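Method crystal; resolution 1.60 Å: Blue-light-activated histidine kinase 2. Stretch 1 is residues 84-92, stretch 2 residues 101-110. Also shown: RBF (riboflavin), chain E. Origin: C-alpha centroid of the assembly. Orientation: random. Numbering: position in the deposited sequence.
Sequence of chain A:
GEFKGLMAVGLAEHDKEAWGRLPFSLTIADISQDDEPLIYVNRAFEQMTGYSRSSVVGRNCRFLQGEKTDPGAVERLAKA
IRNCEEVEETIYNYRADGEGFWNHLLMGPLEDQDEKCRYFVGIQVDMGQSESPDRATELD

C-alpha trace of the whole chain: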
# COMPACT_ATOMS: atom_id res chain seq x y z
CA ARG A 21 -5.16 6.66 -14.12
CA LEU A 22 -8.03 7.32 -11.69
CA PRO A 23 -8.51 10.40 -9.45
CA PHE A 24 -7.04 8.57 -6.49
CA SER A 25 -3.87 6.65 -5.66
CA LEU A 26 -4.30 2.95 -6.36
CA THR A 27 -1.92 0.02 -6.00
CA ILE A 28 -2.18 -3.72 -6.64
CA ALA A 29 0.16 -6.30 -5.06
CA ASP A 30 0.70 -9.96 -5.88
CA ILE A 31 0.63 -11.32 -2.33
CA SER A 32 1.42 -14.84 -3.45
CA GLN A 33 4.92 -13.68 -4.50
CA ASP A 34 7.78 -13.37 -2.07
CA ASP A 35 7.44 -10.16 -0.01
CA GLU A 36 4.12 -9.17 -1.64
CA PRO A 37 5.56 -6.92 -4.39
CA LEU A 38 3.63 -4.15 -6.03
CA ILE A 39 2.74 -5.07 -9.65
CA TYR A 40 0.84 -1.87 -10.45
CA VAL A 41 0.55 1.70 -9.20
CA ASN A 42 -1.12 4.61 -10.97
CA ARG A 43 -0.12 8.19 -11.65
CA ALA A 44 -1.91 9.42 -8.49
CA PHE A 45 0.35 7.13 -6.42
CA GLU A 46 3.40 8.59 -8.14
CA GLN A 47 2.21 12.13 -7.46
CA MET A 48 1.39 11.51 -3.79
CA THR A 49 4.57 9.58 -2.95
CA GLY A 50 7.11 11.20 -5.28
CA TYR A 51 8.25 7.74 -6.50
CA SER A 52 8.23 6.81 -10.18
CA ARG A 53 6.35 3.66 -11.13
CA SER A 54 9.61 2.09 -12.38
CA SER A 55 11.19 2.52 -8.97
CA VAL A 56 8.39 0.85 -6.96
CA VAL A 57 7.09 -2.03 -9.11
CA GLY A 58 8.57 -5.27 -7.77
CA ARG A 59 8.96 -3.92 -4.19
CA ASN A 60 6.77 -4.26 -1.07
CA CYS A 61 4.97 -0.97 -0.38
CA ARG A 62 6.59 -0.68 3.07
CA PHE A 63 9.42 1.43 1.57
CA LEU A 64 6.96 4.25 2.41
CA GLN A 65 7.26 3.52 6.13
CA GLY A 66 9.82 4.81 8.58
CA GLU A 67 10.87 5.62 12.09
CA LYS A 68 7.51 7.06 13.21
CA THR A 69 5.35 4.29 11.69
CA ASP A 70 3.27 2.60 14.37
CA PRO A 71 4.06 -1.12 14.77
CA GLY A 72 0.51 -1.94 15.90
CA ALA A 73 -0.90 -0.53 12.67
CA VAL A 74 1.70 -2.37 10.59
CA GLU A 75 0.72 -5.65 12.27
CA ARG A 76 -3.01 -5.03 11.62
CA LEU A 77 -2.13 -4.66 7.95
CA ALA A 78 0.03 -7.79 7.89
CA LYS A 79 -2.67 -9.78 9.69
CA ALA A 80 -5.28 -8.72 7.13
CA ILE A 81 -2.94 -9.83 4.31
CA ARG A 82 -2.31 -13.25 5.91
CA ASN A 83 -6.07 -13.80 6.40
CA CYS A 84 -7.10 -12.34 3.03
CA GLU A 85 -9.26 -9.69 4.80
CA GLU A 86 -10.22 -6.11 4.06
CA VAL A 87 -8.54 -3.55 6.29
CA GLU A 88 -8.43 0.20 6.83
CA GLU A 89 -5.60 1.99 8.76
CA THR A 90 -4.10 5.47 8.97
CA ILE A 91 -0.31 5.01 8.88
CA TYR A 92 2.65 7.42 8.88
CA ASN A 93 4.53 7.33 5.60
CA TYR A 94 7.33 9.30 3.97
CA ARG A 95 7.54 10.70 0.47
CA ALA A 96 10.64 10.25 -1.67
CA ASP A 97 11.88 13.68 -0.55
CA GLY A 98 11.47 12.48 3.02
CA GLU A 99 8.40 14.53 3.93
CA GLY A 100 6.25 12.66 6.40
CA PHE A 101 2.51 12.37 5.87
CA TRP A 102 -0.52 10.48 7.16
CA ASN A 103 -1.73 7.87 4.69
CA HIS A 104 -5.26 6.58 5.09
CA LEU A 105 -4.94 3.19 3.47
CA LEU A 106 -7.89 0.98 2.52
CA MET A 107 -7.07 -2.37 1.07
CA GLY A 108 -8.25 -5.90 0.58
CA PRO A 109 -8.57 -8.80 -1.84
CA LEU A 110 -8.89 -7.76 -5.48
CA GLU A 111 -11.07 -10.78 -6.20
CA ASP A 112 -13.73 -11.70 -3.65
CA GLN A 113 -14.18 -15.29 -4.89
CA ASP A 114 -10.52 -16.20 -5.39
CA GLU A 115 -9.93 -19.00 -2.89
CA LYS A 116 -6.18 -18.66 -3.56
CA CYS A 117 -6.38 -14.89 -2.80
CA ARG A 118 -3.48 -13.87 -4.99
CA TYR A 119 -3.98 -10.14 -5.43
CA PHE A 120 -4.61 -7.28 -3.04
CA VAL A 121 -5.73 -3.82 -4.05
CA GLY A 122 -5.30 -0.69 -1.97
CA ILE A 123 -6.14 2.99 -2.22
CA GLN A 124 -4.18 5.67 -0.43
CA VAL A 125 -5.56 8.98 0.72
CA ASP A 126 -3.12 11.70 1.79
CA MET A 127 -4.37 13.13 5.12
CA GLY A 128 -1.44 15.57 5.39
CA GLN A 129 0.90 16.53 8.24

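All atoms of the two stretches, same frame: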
# COMPACT_ATOMS: atom_id res chain seq x y z
N CYS A 84 -6.39 -12.82 4.22
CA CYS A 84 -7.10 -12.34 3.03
C CYS A 84 -8.36 -11.52 3.38
O CYS A 84 -9.45 -11.76 2.85
CB CYS A 84 -7.41 -13.53 2.12
SG CYS A 84 -8.07 -13.03 0.50
N GLU A 85 -8.18 -10.54 4.27
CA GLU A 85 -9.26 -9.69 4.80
C GLU A 85 -9.12 -8.24 4.37
O GLU A 85 -8.03 -7.75 4.11
CB GLU A 85 -9.25 -9.70 6.33
CG GLU A 85 -9.56 -11.02 7.01
CD GLU A 85 -9.42 -10.93 8.54
OE1 GLU A 85 -8.83 -9.94 9.05
OE2 GLU A 85 -9.91 -11.85 9.23
N GLU A 86 -10.26 -7.54 4.30
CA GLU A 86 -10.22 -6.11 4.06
C GLU A 86 -9.69 -5.43 5.32
O GLU A 86 -9.92 -5.91 6.43
CB GLU A 86 -11.64 -5.56 3.76
CG GLU A 86 -12.33 -6.14 2.56
CD GLU A 86 -13.70 -5.50 2.36
OE1 GLU A 86 -14.21 -4.87 3.33
OE2 GLU A 86 -14.27 -5.61 1.25
N VAL A 87 -9.00 -4.31 5.15
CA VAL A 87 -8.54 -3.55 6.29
C VAL A 87 -8.40 -2.07 5.94
O VAL A 87 -8.15 -1.70 4.80
CB VAL A 87 -7.15 -4.08 6.76
CG1 VAL A 87 -6.09 -3.84 5.70
CG2 VAL A 87 -6.74 -3.49 8.09
N GLU A 88 -8.57 -1.23 6.96
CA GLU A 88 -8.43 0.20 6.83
C GLU A 88 -7.58 0.68 8.02
O GLU A 88 -7.85 0.32 9.16
CB GLU A 88 -9.84 0.80 6.80
CG GLU A 88 -9.93 2.30 6.75
CD GLU A 88 -11.35 2.75 6.38
OE1 GLU A 88 -12.31 1.96 6.59
OE2 GLU A 88 -11.51 3.87 5.88
N GLU A 89 -6.52 1.46 7.75
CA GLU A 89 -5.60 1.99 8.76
C GLU A 89 -5.05 3.33 8.30
O GLU A 89 -4.78 3.51 7.12
CB GLU A 89 -4.39 1.06 8.98
CG GLU A 89 -4.68 -0.27 9.64
CD GLU A 89 -5.07 -0.14 11.10
OE1 GLU A 89 -4.61 0.81 11.77
OE2 GLU A 89 -5.85 -1.00 11.57
N THR A 90 -4.85 4.25 9.24
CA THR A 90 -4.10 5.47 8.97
C THR A 90 -2.67 5.31 9.49
O THR A 90 -2.46 5.12 10.68
CB THR A 90 -4.78 6.67 9.62
OG1 THR A 90 -6.13 6.75 9.14
CG2 THR A 90 -4.04 7.96 9.28
N ILE A 91 -1.70 5.39 8.58
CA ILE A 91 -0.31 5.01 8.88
C ILE A 91 0.63 6.15 8.45
O ILE A 91 0.40 6.83 7.45
CB ILE A 91 0.02 3.68 8.17
CG1 ILE A 91 1.33 3.08 8.69
CG2 ILE A 91 0.02 3.87 6.63
CD1 ILE A 91 1.59 1.67 8.19
N TYR A 92 1.68 6.39 9.22
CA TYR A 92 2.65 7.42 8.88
C TYR A 92 3.63 6.94 7.82
O TYR A 92 4.29 5.91 7.98
CB TYR A 92 3.40 7.88 10.12
CG TYR A 92 4.03 9.26 9.97
CD1 TYR A 92 3.26 10.41 10.15
CD2 TYR A 92 5.37 9.42 9.65
CE1 TYR A 92 3.82 11.67 10.03
CE2 TYR A 92 5.94 10.68 9.50
CZ TYR A 92 5.16 11.80 9.71
OH TYR A 92 5.71 13.06 9.58
N PHE A 101 3.94 12.09 6.03
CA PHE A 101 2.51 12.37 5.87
C PHE A 101 1.67 11.22 6.39
O PHE A 101 2.13 10.09 6.44
CB PHE A 101 2.17 12.65 4.41
CG PHE A 101 2.25 11.44 3.49
CD1 PHE A 101 1.10 10.78 3.09
CD2 PHE A 101 3.48 10.96 3.05
CE1 PHE A 101 1.15 9.67 2.24
CE2 PHE A 101 3.55 9.85 2.22
CZ PHE A 101 2.38 9.21 1.80
N TRP A 102 0.43 11.51 6.75
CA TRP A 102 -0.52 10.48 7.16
C TRP A 102 -1.22 9.89 5.92
O TRP A 102 -1.75 10.60 5.07
CB TRP A 102 -1.53 11.04 8.18
CG TRP A 102 -0.91 11.30 9.53
CD1 TRP A 102 -0.59 12.53 10.07
CD2 TRP A 102 -0.50 10.33 10.51
NE1 TRP A 102 -0.03 12.37 11.31
CE2 TRP A 102 0.03 11.03 11.61
CE3 TRP A 102 -0.56 8.93 10.56
CZ2 TRP A 102 0.51 10.38 12.74
CZ3 TRP A 102 -0.08 8.29 11.69
CH2 TRP A 102 0.44 9.01 12.77
N ASN A 103 -1.17 8.57 5.82
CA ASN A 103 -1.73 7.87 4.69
C ASN A 103 -2.88 7.04 5.21
O ASN A 103 -2.68 6.15 6.03
CB ASN A 103 -0.64 6.98 4.08
CG ASN A 103 -1.10 6.22 2.83
OD1 ASN A 103 -2.31 6.12 2.49
ND2 ASN A 103 -0.14 5.67 2.12
N HIS A 104 -4.09 7.37 4.76
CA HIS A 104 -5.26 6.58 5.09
C HIS A 104 -5.37 5.52 4.02
O HIS A 104 -5.75 5.80 2.89
CB HIS A 104 -6.52 7.45 5.13
CG HIS A 104 -7.73 6.74 5.64
ND1 HIS A 104 -8.52 7.25 6.65
CD2 HIS A 104 -8.31 5.58 5.27
CE1 HIS A 104 -9.51 6.42 6.90
NE2 HIS A 104 -9.41 5.40 6.07
N LEU A 105 -5.01 4.30 4.39
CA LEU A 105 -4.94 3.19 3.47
C LEU A 105 -6.18 2.31 3.65
O LEU A 105 -6.58 1.99 4.77
CB LEU A 105 -3.67 2.39 3.78
CG LEU A 105 -3.37 1.10 3.03
CD1 LEU A 105 -3.09 1.31 1.55
CD2 LEU A 105 -2.16 0.41 3.69
N LEU A 106 -6.81 1.96 2.54
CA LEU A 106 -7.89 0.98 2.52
C LEU A 106 -7.49 -0.09 1.55
O LEU A 106 -7.25 0.20 0.38
CB LEU A 106 -9.21 1.59 2.03
CG LEU A 106 -9.79 2.69 2.89
CD1 LEU A 106 -9.22 4.02 2.46
CD2 LEU A 106 -11.30 2.68 2.75
N MET A 107 -7.45 -1.33 1.99
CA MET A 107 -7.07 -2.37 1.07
C MET A 107 -7.76 -3.68 1.39
O MET A 107 -8.43 -3.82 2.40
CB MET A 107 -5.54 -2.53 1.07
CG MET A 107 -5.04 -3.13 2.34
SD MET A 107 -3.28 -3.49 2.35
CE MET A 107 -3.09 -4.41 3.88
N GLY A 108 -7.64 -4.60 0.45
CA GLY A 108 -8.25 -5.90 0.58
C GLY A 108 -8.09 -6.71 -0.69
O GLY A 108 -7.45 -6.28 -1.65
N PRO A 109 -8.65 -7.91 -0.68
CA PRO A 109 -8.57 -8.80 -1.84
C PRO A 109 -9.14 -8.12 -3.07
O PRO A 109 -10.22 -7.49 -3.00
CB PRO A 109 -9.46 -9.98 -1.44
CG PRO A 109 -9.48 -9.96 0.03
CD PRO A 109 -9.42 -8.51 0.42
N LEU A 110 -8.41 -8.22 -4.17
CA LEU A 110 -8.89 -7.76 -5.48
C LEU A 110 -10.09 -8.55 -5.94
O LEU A 110 -10.98 -8.00 -6.59
CB LEU A 110 -7.77 -7.89 -6.52
CG LEU A 110 -8.05 -7.39 -7.93
CD1 LEU A 110 -8.41 -5.91 -7.94
CD2 LEU A 110 -6.83 -7.66 -8.81
N1 RBF E . 1.88 0.31 3.57
C2 RBF E . 2.19 1.63 3.68
O2 RBF E . 2.91 2.02 4.58
N3 RBF E . 1.68 2.51 2.77
C4 RBF E . 0.94 2.11 1.70
O4 RBF E . 0.49 2.94 0.88
C4A RBF E . 0.67 0.73 1.52
N5 RBF E . -0.02 0.24 0.46
C5A RBF E . -0.25 -1.08 0.34
C6 RBF E . -0.98 -1.62 -0.76
C7 RBF E . -1.20 -2.99 -0.89
C7M RBF E . -2.02 -3.45 -2.13
C8 RBF E . -0.71 -3.86 0.08
C8M RBF E . -0.91 -5.37 0.05
C9 RBF E . -0.01 -3.36 1.15
C9A RBF E . 0.24 -1.97 1.32
N10 RBF E . 0.98 -1.51 2.40
C10 RBF E . 1.20 -0.15 2.52
C1' RBF E . 1.43 -2.38 3.48
C2' RBF E . 2.84 -2.96 3.37
O2' RBF E . 3.07 -3.28 2.06
C3' RBF E . 2.95 -4.19 4.26
O3' RBF E . 2.09 -5.19 3.79
C4' RBF E . 2.57 -3.89 5.71
O4' RBF E . 3.41 -2.91 6.26
C5' RBF E . 2.64 -5.14 6.56
O5' RBF E . 3.95 -5.69 6.52

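Residues 87-92 and 101-109 are neighbouring antiparallel strands, and together the two stretches bury 895 Å² against each other. The backbone supplies the main framework. Three residue pairs each form two hydrogen bonds. Val-87 N donates to Met-107 O (2.9 Å), and Met-107 N donates back to Val-87 O (2.9 Å). Glu-89 N donates to Leu-105 O (3.0 Å), and Leu-105 N to Glu-89 O (2.9 Å). Ile-91 N donates to Asn-103 O (2.8 Å), and Asn-103 N to Ile-91 O (2.9 Å). All six are close to straight, with angles at hydrogen from 162° to 172°. The intervening pairs, such as Glu-88 with Leu-106, sit closer at CA and have no such bonds. There, CA-H...O contacts fill in: Glu-88 CA lies 3.3 Å from Leu-105 O, and Thr-90 CA lies 3.3 Å from Asn-103 O.

One polar side-chain bond spans the strands. His-104 NE2 donates to Glu-88 OE2 at 2.6 Å. The two residues are not directly paired, so the extended Glu-88 chain (chi1 and chi2 both t) bridges the offset. Its carboxylate meets the imidazole at the ring edge. The same OE2 lies 3.4 Å from Leu-106 CD2.

Aromatic packing holds the far end. Tyr-92 turns its edge toward the face of Trp-102. The ring planes are at 79°, and Tyr-92 CD1 is 3.6 Å from Trp-102 CE2. Tyr-92 CB also lies over the six-membered ring of Trp-102, a CH-pi contact. The broad indole reaches Thr-90 too, with Thr-90 CG2 3.8 Å from Trp-102 CE3.

The other face carries Val-87, Glu-89, Ile-91, Asn-103, Leu-105 and Met-107. Val-87 CG1 packs on Met-107 CE at 3.6 Å. The long, unbranched Met-107 chain also reaches riboflavin, with SD 3.4 Å from RBF C8. Leu-105 CD1 approaches RBF N5 at 3.4 Å. These apolar side chains suit contact with the flavin rings. Asn-103 adds a polar group: its ND2 makes a weak hydrogen bond to RBF O4 (3.1 Å). Glu-89 is satisfied by hydrogen bonds elsewhere in the structure.

At the other end, apolar contact replaces pairing. Cys-84 SG touches Pro-109 CG at 3.4 Å. Proline has no amide hydrogen to offer, but its ring packs along Cys-84 to Glu-86, with Pro-109 CG 3.3 Å from Cys-84 O and Pro-109 CD 4.1 Å from Glu-86 N. Gly-108 is buried beside Glu-86. A CB here would clash with Pro-109 CD and crowd Glu-86 CG.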